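Local coordinates for DUF1611 domain-containing protein (Anabaena variabilis, PDB 2OBN) that is of unknown function but joins a Rossmann-like domain to a P-loop domain of the NTPase clan, which suggests, without proof, nucleotide binding, at residues B[112-115]-B[116-119]; B[201-204]-B[205-208]. The protein carries 2 engineered substitutions. All coordinates share one frame; numbering follows the deposited sequence.

Contact 1 of 2, residues B[112-115]-B[116-119]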
ATOM      1  N   THR B 112     -13.513   4.983   9.029  1.00 35.96           N
ATOM      2  CA  THR B 112     -14.508   6.023   8.754  1.00 36.52           C
ATOM      3  C   THR B 112     -14.278   7.236   9.675  1.00 36.74           C
ATOM      4  O   THR B 112     -14.342   7.105  10.911  1.00 34.89           O
ATOM      5  CB  THR B 112     -15.942   5.489   8.963  1.00 37.57           C
ATOM      6  OG1 THR B 112     -16.170   4.356   8.112  1.00 38.13           O
ATOM      7  CG2 THR B 112     -16.979   6.567   8.660  1.00 38.42           C
ATOM      8  N   PRO B 113     -14.008   8.418   9.087  1.00 35.77           N
ATOM      9  CA  PRO B 113     -13.763   9.617   9.897  1.00 37.24           C
ATOM     10  C   PRO B 113     -15.045  10.211  10.506  1.00 37.88           C
ATOM     11  O   PRO B 113     -16.062  10.324   9.820  1.00 38.74           O
ATOM     12  CB  PRO B 113     -13.139  10.586   8.899  1.00 36.73           C
ATOM     13  CG  PRO B 113     -13.689  10.184   7.599  1.00 37.87           C
ATOM     14  CD  PRO B 113     -13.915   8.705   7.649  1.00 36.45           C
ATOM     15  N   LEU B 114     -14.976  10.585  11.782  1.00 38.00           N
ATOM     16  CA  LEU B 114     -16.115  11.110  12.524  1.00 38.25           C
ATOM     17  C   LEU B 114     -16.066  12.610  12.884  1.00 38.85           C
ATOM     18  O   LEU B 114     -17.058  13.151  13.379  1.00 38.64           O
ATOM     19  CB  LEU B 114     -16.265  10.299  13.809  1.00 37.02           C
ATOM     20  CG  LEU B 114     -16.596   8.813  13.659  1.00 39.35           C
ATOM     21  CD1 LEU B 114     -16.639   8.147  15.035  1.00 40.19           C
ATOM     22  CD2 LEU B 114     -17.905   8.590  12.930  1.00 39.83           C
ATOM     23  N   ALA B 115     -14.935  13.267  12.634  1.00 39.32           N
ATOM     24  CA  ALA B 115     -14.743  14.680  12.991  1.00 39.65           C
ATOM     25  C   ALA B 115     -15.586  15.677  12.199  1.00 40.63           C
ATOM     26  O   ALA B 115     -15.840  16.772  12.686  1.00 40.62           O
ATOM     27  CB  ALA B 115     -13.270  15.059  12.878  1.00 39.12           C
ATOM     28  N   ASN B 116     -16.001  15.313  10.988  1.00 41.98           N
ATOM     29  CA  ASN B 116     -16.801  16.207  10.147  1.00 43.11           C
ATOM     30  C   ASN B 116     -18.213  15.704   9.859  1.00 43.52           C
ATOM     31  O   ASN B 116     -18.762  15.958   8.786  1.00 45.38           O
ATOM     32  CB  ASN B 116     -16.046  16.512   8.850  1.00 43.24           C
ATOM     33  CG  ASN B 116     -14.779  17.301   9.099  1.00 46.01           C
ATOM     34  OD1 ASN B 116     -13.670  16.789   8.931  1.00 51.68           O
ATOM     35  ND2 ASN B 116     -14.936  18.541   9.551  1.00 47.28           N
ATOM     36  N   ILE B 117     -18.798  14.994  10.816  1.00 42.96           N
ATOM     37  CA  ILE B 117     -20.176  14.546  10.696  1.00 43.09           C
ATOM     38  C   ILE B 117     -21.018  15.583  11.446  1.00 43.13           C
ATOM     39  O   ILE B 117     -20.862  15.730  12.655  1.00 42.81           O
ATOM     40  CB  ILE B 117     -20.363  13.123  11.243  1.00 43.25           C
ATOM     41  CG1 ILE B 117     -19.589  12.158  10.332  1.00 44.21           C
ATOM     42  CG2 ILE B 117     -21.872  12.773  11.346  1.00 42.00           C
ATOM     43  CD1 ILE B 117     -19.755  10.713  10.640  1.00 46.12           C
ATOM     44  N   PRO B 118     -21.894  16.320  10.727  1.00 43.66           N
ATOM     45  CA  PRO B 118     -22.706  17.379  11.348  1.00 43.03           C
ATOM     46  C   PRO B 118     -23.442  16.972  12.615  1.00 43.54           C
ATOM     47  O   PRO B 118     -23.506  17.749  13.560  1.00 43.65           O
ATOM     48  CB  PRO B 118     -23.725  17.720  10.262  1.00 42.83           C
ATOM     49  CG  PRO B 118     -23.073  17.367   8.999  1.00 43.07           C
ATOM     50  CD  PRO B 118     -22.176  16.198   9.281  1.00 42.82           C
ATOM     51  N   ASP B 119     -23.971  15.753  12.631  1.00 44.69           N
ATOM     52  CA  ASP B 119     -24.743  15.246  13.769  1.00 45.16           C
ATOM     53  C   ASP B 119     -23.898  15.108  15.029  1.00 45.08           C
ATOM     54  O   ASP B 119     -24.439  15.123  16.137  1.00 45.36           O
ATOM     55  CB  ASP B 119     -25.387  13.892  13.438  1.00 45.98           C
ATOM     56  CG  ASP B 119     -26.162  13.908  12.121  1.00 49.33           C
ATOM     57  OD1 ASP B 119     -25.570  14.269  11.073  1.00 48.26           O
ATOM     58  OD2 ASP B 119     -27.352  13.524  12.131  1.00 54.01           O
TER
HETATM   59  O   HOH W   1     -15.816  12.933   9.032  1.00 36.97           O
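L114 and I117 run side by side in the same direction at the turn that leads into helix 118-121, and CD2 of L114 meets CD1 of I117 at 3.6 Å. This methyl-to-methyl touch is the tight part of the contact. The I117 branch CG1 stands anti to the carbonyl carbon (chi1 -67°), and its extended end carries CD1 back over the turn, where it also lies 3.8 Å from the carbonyl O of P113. Leucine and isoleucine suit this inner side because each ends in methyls that can meet without polar atoms between them, and the beta-branch of I117 limits its rotation. The outer side is looser and wetter. The type I turn from L114 to I117 closes without a direct hydrogen bond, I117 N staying 3.6 Å from L114 O. A water bridges a different pair across the turn: it accepts from N116 N at 3.1 Å and donates weakly to O of P113 at 2.7 Å. N116 points away from the turn and is exposed, as suits a polar amide. With an alanine here in place of isoleucine at I117, CD2 of L114 would probably lose its neighbouring methyl and a gap would open beside W93. I117 is the N-cap residue, and P118, needing no N-H, begins the helix. D132 of strand 130-132 accepts from the backbone N of L114 and of A115, while I130 of that strand packs on L114; from helix 92-101, W93 packs on both L114 and I117, and L96 on L114.

Contact 2 of 2, residues B[201-204]-B[205-208]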
ATOM      1  N   VAL B 201       2.147   6.777  12.826  1.00 42.35           N
ATOM      2  CA  VAL B 201       1.317   6.779  11.622  1.00 42.31           C
ATOM      3  C   VAL B 201       0.449   5.520  11.490  1.00 40.84           C
ATOM      4  O   VAL B 201       0.933   4.424  11.670  1.00 38.40           O
ATOM      5  CB  VAL B 201       2.191   6.942  10.330  1.00 42.88           C
ATOM      6  CG1 VAL B 201       3.272   5.864  10.231  1.00 45.75           C
ATOM      7  CG2 VAL B 201       1.314   6.927   9.080  1.00 45.11           C
ATOM      8  N   ALA B 202      -0.841   5.693  11.193  1.00 39.58           N
ATOM      9  CA  ALA B 202      -1.730   4.561  10.938  1.00 39.26           C
ATOM     10  C   ALA B 202      -1.538   4.209   9.462  1.00 39.13           C
ATOM     11  O   ALA B 202      -2.301   4.645   8.605  1.00 38.74           O
ATOM     12  CB  ALA B 202      -3.160   4.921  11.221  1.00 40.48           C
ATOM     13  N   LEU B 203      -0.506   3.419   9.185  1.00 38.49           N
ATOM     14  CA  LEU B 203      -0.103   3.093   7.816  1.00 37.90           C
ATOM     15  C   LEU B 203      -1.164   2.481   6.914  1.00 36.75           C
ATOM     16  O   LEU B 203      -1.172   2.771   5.719  1.00 36.31           O
ATOM     17  CB  LEU B 203       1.107   2.163   7.847  1.00 37.16           C
ATOM     18  CG  LEU B 203       1.780   1.835   6.519  1.00 38.76           C
ATOM     19  CD1 LEU B 203       2.332   3.092   5.881  1.00 37.55           C
ATOM     20  CD2 LEU B 203       2.886   0.810   6.730  1.00 40.56           C
ATOM     21  N   ASP B 204      -2.079   1.674   7.456  1.00 37.16           N
ATOM     22  CA  ASP B 204      -3.085   1.016   6.601  1.00 36.97           C
ATOM     23  C   ASP B 204      -4.136   1.958   6.012  1.00 36.72           C
ATOM     24  O   ASP B 204      -4.907   1.559   5.134  1.00 34.50           O
ATOM     25  CB  ASP B 204      -3.720  -0.208   7.274  1.00 37.81           C
ATOM     26  CG  ASP B 204      -4.670   0.137   8.421  1.00 38.55           C
ATOM     27  OD1 ASP B 204      -4.978   1.308   8.679  1.00 39.30           O
ATOM     28  OD2 ASP B 204      -5.129  -0.818   9.076  1.00 49.87           O
ATOM     29  N   ALA B 205      -4.168   3.192   6.516  1.00 37.18           N
ATOM     30  CA  ALA B 205      -5.045   4.243   6.012  1.00 36.23           C
ATOM     31  C   ALA B 205      -4.295   5.231   5.114  1.00 36.35           C
ATOM     32  O   ALA B 205      -4.885   6.217   4.656  1.00 34.89           O
ATOM     33  CB  ALA B 205      -5.664   4.982   7.173  1.00 35.99           C
ATOM     34  N   VAL B 206      -2.992   5.011   4.899  1.00 36.66           N
ATOM     35  CA  VAL B 206      -2.205   5.882   4.017  1.00 35.59           C
ATOM     36  C   VAL B 206      -2.374   5.401   2.570  1.00 36.19           C
ATOM     37  O   VAL B 206      -2.479   4.188   2.312  1.00 34.98           O
ATOM     38  CB  VAL B 206      -0.702   5.884   4.393  1.00 36.34           C
ATOM     39  CG1 VAL B 206       0.119   6.741   3.404  1.00 37.43           C
ATOM     40  CG2 VAL B 206      -0.504   6.401   5.816  1.00 36.73           C
ATOM     41  N   ARG B 207      -2.415   6.343   1.626  1.00 36.57           N
ATOM     42  CA  ARG B 207      -2.530   5.982   0.207  1.00 36.31           C
ATOM     43  C   ARG B 207      -1.276   5.226  -0.208  1.00 35.87           C
ATOM     44  O   ARG B 207      -0.180   5.531   0.271  1.00 33.92           O
ATOM     45  CB  ARG B 207      -2.702   7.226  -0.671  1.00 34.89           C
ATOM     46  CG  ARG B 207      -4.052   7.913  -0.519  1.00 33.66           C
ATOM     47  CD  ARG B 207      -4.044   9.287  -1.163  1.00 36.63           C
ATOM     48  NE  ARG B 207      -3.303  10.262  -0.363  1.00 37.50           N
ATOM     49  CZ  ARG B 207      -3.160  11.551  -0.672  1.00 39.97           C
ATOM     50  NH1 ARG B 207      -3.673  12.052  -1.783  1.00 41.28           N
ATOM     51  NH2 ARG B 207      -2.479  12.352   0.131  1.00 43.08           N
ATOM     52  N   VAL B 208      -1.453   4.265  -1.114  1.00 35.44           N
ATOM     53  CA  VAL B 208      -0.358   3.395  -1.573  1.00 35.40           C
ATOM     54  C   VAL B 208       0.904   4.172  -1.977  1.00 34.87           C
ATOM     55  O   VAL B 208       2.001   3.860  -1.500  1.00 37.27           O
ATOM     56  CB  VAL B 208      -0.858   2.433  -2.689  1.00 34.45           C
ATOM     57  CG1 VAL B 208       0.280   1.823  -3.509  1.00 37.70           C
ATOM     58  CG2 VAL B 208      -1.720   1.336  -2.091  1.00 34.27           C
TER
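The carbonyl O of L203 receives the backbone N of V206 at 3.0 Å, in a fairly straight bond (159° at the hydrogen). One residue earlier, A205 N donates to O of A202 at 3.2 Å. Two successive bonds of this three-residue spacing wind the chain into a short 3-10 turn. Across the turn, CG2 of V201 meets CG2 of V206 at 3.8 Å, the two valines crossing at about a right angle. V206 turns that methyl back toward the turn, anti to its own carbonyl carbon, and CG2 reaches the more distant CD1 of L203 at 4.4 Å. Branched valines fill this buried side compactly, whereas the small A205 packs beside R134 of its own chain, and R207 packs on A205 of the second subunit. The chi1 of D204 (72°) swings its carboxylate back beside the next residue, with OD1 3.0 Å from A205 N at too poor an angle for a bond, while OD2 forms a salt bridge with R134, a charge that may offset the nearby D209 of the second subunit. L203 packs on helices 208-222 and 245-252. The whole is a 3-10 turn overlapping an inverse gamma turn centred on A202, and it joins helix 191-197 to helix 208-222 in the P-loop domain, at the subunit interface.

Both contacts are local turns in loops that lead into a helix, yet their surroundings differ. Contact 1 lies at the surface of the Rossmann-like domain, about 24 Å from the centre of the chain, and a water bridges part of it. Contact 2 is buried in the P-loop domain, about 13 Å from that centre, with direct backbone bonds and a second subunit against it. The first packs against a strand and a helix of its own domain, with no other chain touching it; the second adds charged pairing to its apolar packing. Their centres are about 19 Å apart and they do not touch, although H111, just before contact 1, packs on D204 of contact 2.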